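Local atomic coordinates of phosphate-binding protein (Unidentified prokaryotic organism, PDB entry 3W9V), a protein that binds phosphate ions as a secreted, PstS-type phosphate-binding protein involved in phosphate transport. Residues Gly35-Ala38 with Phe39-Lys43; Ser62-Thr65 with Ala66-Ala70; Thr8-Gln11 with Lys12-Thr16; Leu69-Tyr72 with Ala73-Glu77; Arg267-Pro270 with Asp271-Val274. The protein carries 1 engineered substitution. All coordinates share one frame; numbering follows the deposited sequence.

Interaction 1. Residues Gly35-Ala38 with Phe39-Lys43; sequences GKIA and FLENK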
loop_
_atom_site.group_PDB
_atom_site.type_symbol
_atom_site.label_atom_id
_atom_site.label_comp_id
_atom_site.label_asym_id
_atom_site.label_seq_id
_atom_site.Cartn_x
_atom_site.Cartn_y
_atom_site.Cartn_z
ATOM N N GLY A 35 1.109 7.021 10.430
ATOM C CA GLY A 35 2.279 6.179 10.629
ATOM C C GLY A 35 3.573 6.938 10.387
ATOM O O GLY A 35 4.527 6.840 11.168
ATOM N N LYS A 36 3.608 7.701 9.298
ATOM C CA LYS A 36 4.800 8.475 8.990
ATOM C C LYS A 36 5.084 9.518 10.072
ATOM O O LYS A 36 6.221 9.652 10.510
ATOM C CB LYS A 36 4.717 9.113 7.597
ATOM C CG LYS A 36 4.735 8.096 6.463
ATOM C CD LYS A 36 5.062 8.736 5.118
ATOM C CE LYS A 36 3.974 9.691 4.656
ATOM N NZ LYS A 36 4.363 10.339 3.370
ATOM N N ILE A 37 4.061 10.256 10.500
ATOM C CA ILE A 37 4.244 11.247 11.560
ATOM C C ILE A 37 4.737 10.575 12.843
ATOM O O ILE A 37 5.681 11.044 13.497
ATOM C CB ILE A 37 2.933 12.012 11.842
ATOM C CG1 ILE A 37 2.574 12.917 10.661
ATOM C CG2 ILE A 37 3.047 12.845 13.120
ATOM C CD1 ILE A 37 1.145 13.408 10.690
ATOM N N ALA A 38 4.104 9.460 13.187
ATOM C CA ALA A 38 4.456 8.732 14.397
ATOM C C ALA A 38 5.937 8.385 14.408
ATOM O O ALA A 38 6.630 8.613 15.398
ATOM C CB ALA A 38 3.607 7.476 14.538
ATOM N N PHE A 39 6.429 7.829 13.302
ATOM C CA PHE A 39 7.840 7.487 13.249
ATOM C C PHE A 39 8.746 8.716 13.161
ATOM O O PHE A 39 9.683 8.865 13.951
ATOM C CB PHE A 39 8.157 6.543 12.088
ATOM C CG PHE A 39 9.607 6.161 12.022
ATOM C CD1 PHE A 39 10.072 5.056 12.711
ATOM C CD2 PHE A 39 10.514 6.926 11.303
ATOM C CE1 PHE A 39 11.410 4.708 12.669
ATOM C CE2 PHE A 39 11.855 6.587 11.266
ATOM C CZ PHE A 39 12.301 5.474 11.944
ATOM N N LEU A 40 8.487 9.580 12.185
ATOM C CA LEU A 40 9.404 10.676 11.884
ATOM C C LEU A 40 9.579 11.645 13.041
ATOM O O LEU A 40 10.662 12.198 13.235
ATOM C CB LEU A 40 8.934 11.438 10.645
ATOM C CG LEU A 40 8.950 10.651 9.337
ATOM C CD1 LEU A 40 8.150 11.416 8.298
ATOM C CD2 LEU A 40 10.373 10.405 8.864
ATOM N N GLU A 41 8.509 11.851 13.806
ATOM C CA GLU A 41 8.523 12.821 14.895
ATOM C C GLU A 41 8.493 12.153 16.268
ATOM O O GLU A 41 8.444 12.837 17.291
ATOM C CB GLU A 41 7.336 13.773 14.746
ATOM C CG GLU A 41 7.334 14.517 13.406
ATOM C CD GLU A 41 6.137 15.430 13.240
ATOM O OE1 GLU A 41 5.833 16.182 14.190
ATOM O OE2 GLU A 41 5.501 15.401 12.167
ATOM N N ASN A 42 8.546 10.824 16.289
ATOM C CA ASN A 42 8.369 10.046 17.519
ATOM C C ASN A 42 7.138 10.500 18.290
ATOM O O ASN A 42 7.221 10.930 19.448
ATOM C CB ASN A 42 9.613 10.057 18.402
ATOM C CG ASN A 42 9.496 9.086 19.559
ATOM O OD1 ASN A 42 8.714 8.137 19.494
ATOM N ND2 ASN A 42 10.246 9.330 20.630
ATOM N N LYS A 43 5.989 10.401 17.632
ATOM C CA LYS A 43 4.724 10.831 18.208
ATOM C C LYS A 43 3.771 9.654 18.357
ATOM O O LYS A 43 2.979 9.353 17.459
ATOM C CB LYS A 43 4.089 11.937 17.359
ATOM C CG LYS A 43 4.668 13.326 17.606
ATOM C CD LYS A 43 3.946 14.374 16.772
ATOM C CE LYS A 43 4.354 15.784 17.172
ATOM N NZ LYS A 43 5.814 16.021 17.008
#
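A38 O, near the C-terminal end of helix 32-41, takes K43 N at 2.9 Å, with the donor in the carbonyl plane and on a lone pair. N42 N turns back to F39 O in a longer bond of 3.3 Å. With the positive phi of N42 (49°), the two bonds make a Schellman motif. The methyl of A38 lies against the backbone of this turn, CB 3.5 Å from K43 O, while A38 CA lends a C-H to the same oxygen. I37 lies alongside E41, its CG2 3.7 Å from E41 OE2, the two chains running in the same direction, and E41 N closes the helical bond to I37 O. In one of the two conformers deposited for K43, the ammonium bridges to E41 OE1 on the anti side of the carboxylate, 25° out of its plane, a salt bridge that belongs to that conformer and is doubtful for the other. F39 turns its ring elsewhere: with CG anti to the backbone N (chi1 -179°) it swings away from 35-38, and what F39 gives the turn is mainly its N, bonded to G35 O at 3.0 Å. L40 N makes the next bond, to K36 O at 2.8 Å. The ring of F39 meets Y72 of helix 66-75 and the guanidinium of R374, the latter as a cation-pi contact. F39 and L40 both rest on L83 of strand 83-92, and F39 also reaches A58 of strand 57-60, so this face of the helix packs inward while I37 packs on Q46 and E41 is exposed.

Interaction 2. Residues Ser62-Thr65 with Ala66-Ala70; sequences SKLT and ATELA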
loop_
_atom_site.group_PDB
_atom_site.type_symbol
_atom_site.label_atom_id
_atom_site.label_comp_id
_atom_site.label_asym_id
_atom_site.label_seq_id
_atom_site.Cartn_x
_atom_site.Cartn_y
_atom_site.Cartn_z
ATOM N N SER A 62 2.382 4.920 1.721
ATOM C CA SER A 62 2.744 6.230 1.183
ATOM C C SER A 62 4.251 6.418 1.302
ATOM O O SER A 62 4.817 6.261 2.387
ATOM C CB SER A 62 2.030 7.343 1.954
ATOM O OG SER A 62 2.572 8.617 1.636
ATOM N N LYS A 63 4.910 6.737 0.192
ATOM C CA LYS A 63 6.349 6.950 0.230
ATOM C C LYS A 63 6.725 8.170 1.057
ATOM O O LYS A 63 5.997 9.167 1.113
ATOM C CB LYS A 63 6.923 7.091 -1.176
ATOM C CG LYS A 63 7.084 5.766 -1.872
ATOM C CD LYS A 63 7.879 5.885 -3.151
ATOM C CE LYS A 63 9.316 6.279 -2.902
ATOM N NZ LYS A 63 10.170 5.992 -4.088
ATOM N N LEU A 64 7.880 8.097 1.702
ATOM C CA LEU A 64 8.421 9.266 2.372
ATOM C C LEU A 64 8.734 10.344 1.338
ATOM O O LEU A 64 9.319 10.057 0.291
ATOM C CB LEU A 64 9.679 8.885 3.150
ATOM C CG LEU A 64 9.389 8.050 4.401
ATOM C CD1 LEU A 64 10.633 7.305 4.856
ATOM C CD2 LEU A 64 8.866 8.945 5.513
ATOM N N THR A 65 8.335 11.577 1.625
ATOM C CA THR A 65 8.573 12.685 0.708
ATOM C C THR A 65 9.972 13.258 0.888
ATOM O O THR A 65 10.650 12.975 1.876
ATOM C CB THR A 65 7.583 13.824 0.942
ATOM O OG1 THR A 65 7.847 14.420 2.216
ATOM C CG2 THR A 65 6.144 13.310 0.901
ATOM N N ALA A 66 10.388 14.090 -0.061
ATOM C CA ALA A 66 11.682 14.750 0.030
ATOM C C ALA A 66 11.804 15.558 1.320
ATOM O O ALA A 66 12.841 15.520 1.980
ATOM C CB ALA A 66 11.913 15.643 -1.179
ATOM N N THR A 67 10.753 16.291 1.672
ATOM C CA THR A 67 10.759 17.091 2.890
ATOM C C THR A 67 10.842 16.206 4.134
ATOM O O THR A 67 11.600 16.493 5.060
ATOM C CB THR A 67 9.522 18.015 2.967
ATOM O OG1 THR A 67 9.552 18.935 1.867
ATOM C CG2 THR A 67 9.515 18.806 4.265
ATOM N N GLU A 68 10.070 15.122 4.155
ATOM C CA GLU A 68 10.110 14.200 5.291
ATOM C C GLU A 68 11.509 13.631 5.497
ATOM O O GLU A 68 12.024 13.599 6.617
ATOM C CB GLU A 68 9.088 13.072 5.111
ATOM C CG GLU A 68 7.655 13.526 5.358
ATOM C CD GLU A 68 6.599 12.527 4.900
ATOM O OE1 GLU A 68 6.888 11.669 4.040
ATOM O OE2 GLU A 68 5.452 12.608 5.404
ATOM N N LEU A 69 12.122 13.190 4.407
ATOM C CA LEU A 69 13.460 12.614 4.468
ATOM C C LEU A 69 14.507 13.640 4.910
ATOM O O LEU A 69 15.349 13.347 5.758
ATOM C CB LEU A 69 13.836 12.003 3.115
ATOM C CG LEU A 69 13.047 10.743 2.747
ATOM C CD1 LEU A 69 13.204 10.407 1.275
ATOM C CD2 LEU A 69 13.487 9.570 3.607
ATOM N N ALA A 70 14.448 14.843 4.342
ATOM C CA ALA A 70 15.432 15.876 4.662
ATOM C C ALA A 70 15.312 16.327 6.113
ATOM O O ALA A 70 16.313 16.541 6.793
ATOM C CB ALA A 70 15.293 17.063 3.717
#
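T65 and E68 exchange bonds at the start of the helix: the threonine at the N-cap receives a bond from E68 N, and the glutamate side chain reaches back to take T65 N. This reciprocal pair is a capping box, and it starts helix 66-75. Both bonds are close to straight, E68 N to T65 OG1 at 3.0 Å and T65 N to E68 OE1 at 2.8 Å. T65 holds OG1 between its backbone N and carbonyl carbon (chi1 68°), the position that brings the hydroxyl over the first turn, where it also touches E68 CG at 3.3 Å. The glutamate chain is extended beyond CG and offers OE1 from its anti side, the donor 27° out of the carboxylate plane. Behind the box L69 N bonds T65 O at 2.9 Å, the first regular helical bond. A hydrophobic staple brackets the polar pair: L64, just before the N-cap, meets L69 beside the box, CD1 to CD2 at 3.9 Å, the two side chains crossing at about a right angle. L64 CD2 also lies 3.7 Å from E68 OE1, so apolar carbon lines one flank of the carboxylate. L64 and L69 both lean on L83 of strand 83-92. K36 NZ of helix 32-41 forms a salt bridge with the same E68 OE1, and one oxygen serves both a backbone N-H and a lysine. With an alanine in place of E68, T65 N and K36 would probably lose the acceptor they share, leaving the ammonium without its carboxylate. The negative charge close to the helix N-terminus is likely to be stabilised by the helix dipole as well as by K36.

Interaction 3. Residues Thr8-Gln11 with Lys12-Thr16; sequences TLPQ and KLYLT. With PO4 (phosphate ion), chain C.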
loop_
_atom_site.group_PDB
_atom_site.type_symbol
_atom_site.label_atom_id
_atom_site.label_comp_id
_atom_site.label_asym_id
_atom_site.label_seq_id
_atom_site.Cartn_x
_atom_site.Cartn_y
_atom_site.Cartn_z
ATOM N N THR A 8 -3.289 0.918 7.300
ATOM C CA THR A 8 -4.323 -0.086 7.514
ATOM C C THR A 8 -4.370 -1.160 6.430
ATOM O O THR A 8 -4.831 -2.266 6.705
ATOM C CB THR A 8 -5.740 0.516 7.693
ATOM O OG1 THR A 8 -6.216 1.062 6.453
ATOM C CG2 THR A 8 -5.752 1.577 8.784
ATOM N N LEU A 9 -3.923 -0.855 5.211
ATOM C CA LEU A 9 -3.955 -1.842 4.137
ATOM C C LEU A 9 -3.406 -3.228 4.556
ATOM O O LEU A 9 -4.052 -4.237 4.277
ATOM C CB LEU A 9 -3.305 -1.289 2.856
ATOM C CG LEU A 9 -3.060 -2.253 1.692
ATOM C CD1 LEU A 9 -3.223 -1.526 0.375
ATOM C CD2 LEU A 9 -1.671 -2.878 1.785
ATOM N N PRO A 10 -2.252 -3.280 5.265
ATOM C CA PRO A 10 -1.690 -4.571 5.682
ATOM C C PRO A 10 -1.904 -4.875 7.168
ATOM O O PRO A 10 -1.244 -5.770 7.709
ATOM C CB PRO A 10 -0.200 -4.361 5.436
ATOM C CG PRO A 10 0.002 -2.917 5.845
ATOM C CD PRO A 10 -1.267 -2.193 5.451
ATOM N N GLN A 11 -2.795 -4.154 7.839
ATOM C CA GLN A 11 -2.904 -4.314 9.284
ATOM C C GLN A 11 -3.290 -5.725 9.724
ATOM O O GLN A 11 -2.806 -6.204 10.743
ATOM C CB GLN A 11 -3.839 -3.267 9.894
ATOM C CG GLN A 11 -5.316 -3.535 9.759
ATOM C CD GLN A 11 -6.139 -2.509 10.517
ATOM O OE1 GLN A 11 -5.802 -1.324 10.545
ATOM N NE2 GLN A 11 -7.216 -2.961 11.147
ATOM N N LYS A 12 -4.141 -6.404 8.965
ATOM C CA LYS A 12 -4.537 -7.749 9.366
ATOM C C LYS A 12 -3.394 -8.744 9.182
ATOM O O LYS A 12 -3.297 -9.729 9.916
ATOM C CB LYS A 12 -5.802 -8.187 8.637
ATOM C CG LYS A 12 -6.983 -7.283 8.954
ATOM C CD LYS A 12 -8.309 -7.867 8.513
ATOM C CE LYS A 12 -8.421 -7.867 7.009
ATOM N NZ LYS A 12 -9.689 -8.503 6.561
ATOM N N LEU A 13 -2.518 -8.479 8.219
ATOM C CA LEU A 13 -1.305 -9.270 8.100
ATOM C C LEU A 13 -0.423 -9.100 9.340
ATOM O O LEU A 13 -0.009 -10.088 9.953
ATOM C CB LEU A 13 -0.538 -8.906 6.826
ATOM C CG LEU A 13 0.853 -9.533 6.689
ATOM C CD1 LEU A 13 0.801 -11.056 6.594
ATOM C CD2 LEU A 13 1.586 -8.937 5.492
ATOM N N TYR A 14 -0.161 -7.854 9.726
ATOM C CA TYR A 14 0.729 -7.610 10.855
ATOM C C TYR A 14 0.128 -8.038 12.192
ATOM O O TYR A 14 0.865 -8.277 13.139
ATOM C CB TYR A 14 1.177 -6.148 10.904
ATOM C CG TYR A 14 1.911 -5.695 9.656
ATOM C CD1 TYR A 14 2.710 -6.570 8.925
ATOM C CD2 TYR A 14 1.787 -4.394 9.200
ATOM C CE1 TYR A 14 3.370 -6.143 7.775
ATOM C CE2 TYR A 14 2.448 -3.962 8.066
ATOM C CZ TYR A 14 3.233 -4.838 7.349
ATOM O OH TYR A 14 3.884 -4.433 6.201
ATOM N N LEU A 15 -1.196 -8.148 12.249
ATOM C CA LEU A 15 -1.889 -8.644 13.437
ATOM C C LEU A 15 -1.973 -10.169 13.498
ATOM O O LEU A 15 -2.375 -10.726 14.519
ATOM C CB LEU A 15 -3.293 -8.054 13.522
ATOM C CG LEU A 15 -3.389 -6.588 13.925
ATOM C CD1 LEU A 15 -4.805 -6.071 13.712
ATOM C CD2 LEU A 15 -2.966 -6.417 15.370
ATOM N N THR A 16 -1.601 -10.850 12.421
ATOM C CA THR A 16 -1.621 -12.308 12.410
ATOM C C THR A 16 -0.530 -12.841 13.332
ATOM O O THR A 16 0.615 -12.404 13.243
ATOM C CB THR A 16 -1.382 -12.832 10.983
ATOM O OG1 THR A 16 -2.474 -12.433 10.144
ATOM C CG2 THR A 16 -1.274 -14.342 10.966
HETATM P P PO4 C . -3.593 3.056 4.450
HETATM O O1 PO4 C . -4.434 2.914 5.708
HETATM O O2 PO4 C . -4.475 3.278 3.228
HETATM O O3 PO4 C . -2.592 4.196 4.592
HETATM O O4 PO4 C . -2.841 1.742 4.282
HETATM O O HOH W 1 -4.342 -6.406 6.124
#
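P10 sets its ring across the phenol of Y14 at a slant, CG 3.5 Å from CE2, at the start of helix 11-14. A type I beta turn, T8 to Q11, leads from strand 4-6 into this short helix and carries part of the phosphate site of the PstS-type binding protein. P10 is at the N-cap; its O accepts Y14 N at 3.1 Å and lies 3.6 Å above the plane of the Y14 ring, near its rim. CG of Y14 lies anti to its carbonyl carbon (chi1 -59°), which folds the ring back over P10. Beyond it, Y14 OH bonds S88 OG and the ring meets Y27 edge-to-face. A serine in place of Y14 would probably open a gap beside the proline ring and leave S88 without its phenol partner. Upstream, the turn grips the phosphate ion: O1 takes both T8 N, at 2.8 Å, and T8 OG1, at 2.7 Å, while L9 N donates to O4 at 3.0 Å. S32, R140, S144, G145 and T146 also bond the ion. A water bridges the turn, accepting from K12 N at 2.8 Å and donating to L9 O at 2.9 Å.

Interaction 4. Residues Leu69-Tyr72 with Ala73-Glu77; sequences LATY and AADKE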
loop_
_atom_site.group_PDB
_atom_site.type_symbol
_atom_site.label_atom_id
_atom_site.label_comp_id
_atom_site.label_asym_id
_atom_site.label_seq_id
_atom_site.Cartn_x
_atom_site.Cartn_y
_atom_site.Cartn_z
ATOM N N LEU A 69 12.122 13.190 4.407
ATOM C CA LEU A 69 13.460 12.614 4.468
ATOM C C LEU A 69 14.507 13.640 4.910
ATOM O O LEU A 69 15.349 13.347 5.758
ATOM C CB LEU A 69 13.836 12.003 3.115
ATOM C CG LEU A 69 13.047 10.743 2.747
ATOM C CD1 LEU A 69 13.204 10.407 1.275
ATOM C CD2 LEU A 69 13.487 9.570 3.607
ATOM N N ALA A 70 14.448 14.843 4.342
ATOM C CA ALA A 70 15.432 15.876 4.662
ATOM C C ALA A 70 15.312 16.327 6.113
ATOM O O ALA A 70 16.313 16.541 6.793
ATOM C CB ALA A 70 15.293 17.063 3.717
ATOM N N THR A 71 14.079 16.463 6.585
ATOM C CA THR A 71 13.849 16.882 7.957
ATOM C C THR A 71 14.355 15.826 8.941
ATOM O O THR A 71 14.989 16.157 9.941
ATOM C CB THR A 71 12.365 17.215 8.188
ATOM O OG1 THR A 71 12.017 18.365 7.405
ATOM C CG2 THR A 71 12.094 17.506 9.659
ATOM N N TYR A 72 14.106 14.552 8.651
ATOM C CA TYR A 72 14.601 13.490 9.526
ATOM C C TYR A 72 16.131 13.448 9.526
ATOM O O TYR A 72 16.758 13.289 10.574
ATOM C CB TYR A 72 14.027 12.126 9.127
ATOM C CG TYR A 72 14.181 11.063 10.196
ATOM C CD1 TYR A 72 13.235 10.928 11.206
ATOM C CD2 TYR A 72 15.272 10.198 10.200
ATOM C CE1 TYR A 72 13.359 9.958 12.182
ATOM C CE2 TYR A 72 15.408 9.223 11.181
ATOM C CZ TYR A 72 14.444 9.110 12.172
ATOM O OH TYR A 72 14.561 8.149 13.152
ATOM N N ALA A 73 16.725 13.600 8.347
ATOM C CA ALA A 73 18.180 13.576 8.223
ATOM C C ALA A 73 18.833 14.691 9.035
ATOM O O ALA A 73 19.869 14.486 9.666
ATOM C CB ALA A 73 18.594 13.662 6.760
ATOM N N ALA A 74 18.214 15.865 9.033
ATOM C CA ALA A 74 18.760 17.004 9.765
ATOM C C ALA A 74 18.480 16.931 11.267
ATOM O O ALA A 74 19.366 17.198 12.078
ATOM C CB ALA A 74 18.231 18.312 9.184
ATOM N N ASP A 75 17.254 16.559 11.632
ATOM C CA ASP A 75 16.790 16.647 13.019
ATOM C C ASP A 75 17.047 15.404 13.864
ATOM O O ASP A 75 17.322 15.511 15.063
ATOM C CB ASP A 75 15.282 16.920 13.078
ATOM C CG ASP A 75 14.907 18.299 12.593
ATOM O OD1 ASP A 75 15.813 19.116 12.338
ATOM O OD2 ASP A 75 13.690 18.564 12.479
ATOM N N LYS A 76 16.907 14.227 13.258
ATOM C CA LYS A 76 16.870 12.981 14.026
ATOM C C LYS A 76 18.052 12.054 13.765
ATOM O O LYS A 76 18.548 11.407 14.685
ATOM C CB LYS A 76 15.566 12.216 13.757
ATOM C CG LYS A 76 14.291 13.009 14.001
ATOM C CD LYS A 76 14.212 13.539 15.424
ATOM C CE LYS A 76 12.836 14.129 15.694
ATOM N NZ LYS A 76 12.784 14.869 16.985
ATOM N N GLU A 77 18.480 11.971 12.510
ATOM C CA GLU A 77 19.558 11.058 12.128
ATOM C C GLU A 77 20.864 11.179 12.936
ATOM O O GLU A 77 21.469 10.155 13.262
ATOM C CB GLU A 77 19.834 11.157 10.624
ATOM C CG GLU A 77 20.982 10.300 10.123
ATOM C CD GLU A 77 21.145 10.376 8.619
ATOM O OE1 GLU A 77 20.127 10.553 7.911
ATOM O OE2 GLU A 77 22.296 10.256 8.146
#
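Y72 O takes two amides, K76 N at 2.8 Å and E77 N at 2.9 Å, where the regular i to i+4 bonding of helix 66-75, carried by A73 to L69, A74 to A70 and D75 to T71, reaches its end. Neither of the two donors lies in the plane of the Y72 carbonyl; they are tilted from it by 27° (K76) and 20° (E77). The main side-chain contact joins Y72 and K76. K76 CB sits over the centre of the Y72 ring, 3.6 Å from the centroid and close to the normal, a CH-pi contact. K76 CG, anti to the carbonyl carbon (chi1 -55°), lies 3.6 Å from Y72 CD1; the bend at chi2 then leads the amine away. On the outer surface T71 and D75 cross, CG2 of the threonine 3.4 Å from D75 OD2, while T71 OG1 turns back to T67 O within the same helix. Y72 is the buried member of this mostly exposed turn. Its ring packs against F39 of helix 32-41 and L83 of strand 83-92, and its hydroxyl bonds R374, so the tyrosine ties the C-terminal end of helix 66-75 to helix 32-41 and strand 83-92.

Interaction 5. Residues Arg267-Pro270 with Asp271-Val274; sequences RGNP and DVWV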
loop_
_atom_site.group_PDB
_atom_site.type_symbol
_atom_site.label_atom_id
_atom_site.label_comp_id
_atom_site.label_asym_id
_atom_site.label_seq_id
_atom_site.Cartn_x
_atom_site.Cartn_y
_atom_site.Cartn_z
ATOM N N ARG A 267 21.823 2.849 -2.598
ATOM C CA ARG A 267 21.052 2.136 -1.577
ATOM C C ARG A 267 21.086 2.789 -0.188
ATOM O O ARG A 267 20.309 2.411 0.690
ATOM C CB ARG A 267 21.401 0.642 -1.544
ATOM C CG ARG A 267 20.733 -0.108 -2.683
ATOM C CD ARG A 267 21.056 -1.594 -2.725
ATOM N NE ARG A 267 20.686 -2.133 -4.029
ATOM C CZ ARG A 267 20.864 -3.389 -4.422
ATOM N NH1 ARG A 267 21.359 -4.290 -3.584
ATOM N NH2 ARG A 267 20.520 -3.749 -5.655
ATOM N N GLY A 268 21.957 3.777 0.008
ATOM C CA GLY A 268 21.919 4.593 1.210
ATOM C C GLY A 268 20.825 5.647 1.197
ATOM O O GLY A 268 20.623 6.343 2.191
ATOM N N ASN A 269 20.122 5.761 0.075
ATOM C CA ASN A 269 19.009 6.700 -0.075
ATOM C C ASN A 269 17.694 5.945 0.056
ATOM O O ASN A 269 17.353 5.156 -0.821
ATOM C CB ASN A 269 19.098 7.383 -1.446
ATOM C CG ASN A 269 17.935 8.337 -1.722
ATOM O OD1 ASN A 269 17.031 8.510 -0.906
ATOM N ND2 ASN A 269 17.963 8.964 -2.893
ATOM N N PRO A 270 16.952 6.168 1.158
ATOM C CA PRO A 270 15.710 5.410 1.359
ATOM C C PRO A 270 14.710 5.539 0.214
ATOM O O PRO A 270 13.888 4.640 0.018
ATOM C CB PRO A 270 15.135 6.009 2.650
ATOM C CG PRO A 270 16.333 6.491 3.390
ATOM C CD PRO A 270 17.263 7.022 2.318
ATOM N N ASP A 271 14.767 6.638 -0.530
ATOM C CA ASP A 271 13.820 6.839 -1.614
ATOM C C ASP A 271 13.903 5.774 -2.715
ATOM O O ASP A 271 12.887 5.437 -3.326
ATOM C CB ASP A 271 13.986 8.228 -2.223
ATOM C CG ASP A 271 12.896 8.554 -3.223
ATOM O OD1 ASP A 271 11.702 8.440 -2.870
ATOM O OD2 ASP A 271 13.229 8.906 -4.376
ATOM N N VAL A 272 15.096 5.243 -2.983
ATOM C CA VAL A 272 15.223 4.285 -4.082
ATOM C C VAL A 272 14.700 2.898 -3.730
ATOM O O VAL A 272 14.530 2.058 -4.613
ATOM C CB VAL A 272 16.667 4.162 -4.629
ATOM C CG1 VAL A 272 17.185 5.518 -5.090
ATOM C CG2 VAL A 272 17.594 3.518 -3.607
ATOM N N TRP A 273 14.445 2.651 -2.451
ATOM C CA TRP A 273 14.032 1.322 -2.025
ATOM C C TRP A 273 12.577 0.989 -2.329
ATOM O O TRP A 273 12.218 -0.182 -2.357
ATOM C CB TRP A 273 14.332 1.115 -0.540
ATOM C CG TRP A 273 15.762 0.783 -0.313
ATOM C CD1 TRP A 273 16.786 1.657 -0.091
ATOM C CD2 TRP A 273 16.344 -0.520 -0.352
ATOM N NE1 TRP A 273 17.971 0.971 0.032
ATOM C CE2 TRP A 273 17.723 -0.367 -0.125
ATOM C CE3 TRP A 273 15.827 -1.806 -0.540
ATOM C CZ2 TRP A 273 18.598 -1.449 -0.080
ATOM C CZ3 TRP A 273 16.699 -2.882 -0.506
ATOM C CH2 TRP A 273 18.065 -2.697 -0.270
ATOM N N VAL A 274 11.745 1.998 -2.559
ATOM C CA VAL A 274 10.341 1.748 -2.842
ATOM C C VAL A 274 10.050 2.065 -4.299
ATOM O O VAL A 274 10.009 3.233 -4.698
ATOM C CB VAL A 274 9.405 2.572 -1.941
ATOM C CG1 VAL A 274 7.959 2.262 -2.287
ATOM C CG2 VAL A 274 9.680 2.273 -0.466
HETATM O O HOH W 2 15.606 10.153 -4.866
#
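N269 and D271 form an Asx turn with P270 between them, in the loop that leads from helix 253-257 to strand 277-278; residues 271-273 then take helical angles without regular helical bonds. The looser side lies here. N269 OD1 accepts D271 N at 3.0 Å from well above the amide plane, and water 2 joins the ends, accepting from N269 ND2 in a long 3.3 Å bond and donating to D271 OD2 at 2.7 Å. D271 keeps its other oxygen, OD1, for a salt bridge to K63. Two backbone bonds wind the turn, V272 N to N269 O and W273 N to P270 O, both above the carbonyl planes. The tight side is the buried W273, met at its edge by R267. CG anti to its carbonyl carbon (chi1 -80°) aims the indole edge at the start of the loop, where W273 NE1 donates to R267 O at 2.8 Å, nearly straight (168°) and in the ring plane. Helix 344-354 packs against this part through V350 and S353. The extended arginine chain crosses the indole at about a right angle and turns its NE to P262 O, CG and CD each lying 3.6 Å from W273 CZ2.

Interactions 1, 2 and 4 cluster where helices 32-41 and 66-75 lie together: interaction 2 opens helix 66-75, interaction 4 ends it, and interaction 1 lies at the C-terminal part of its neighbour. K36 joins interactions 1 and 2 by a salt bridge to E68, while Y72 reaches F39 and L40. Interaction 5 touches interaction 2 through K63, which binds D271 and V274 O, and through L69 against P270. Interaction 3 touches none of these; its nearest atoms lie about 8 Å from interactions 1 and 2, and it alone holds the phosphate. Interactions 2 and 4 are surface contacts, one polar capping, the other CH-pi; interactions 1, 3 and 5 are partly buried.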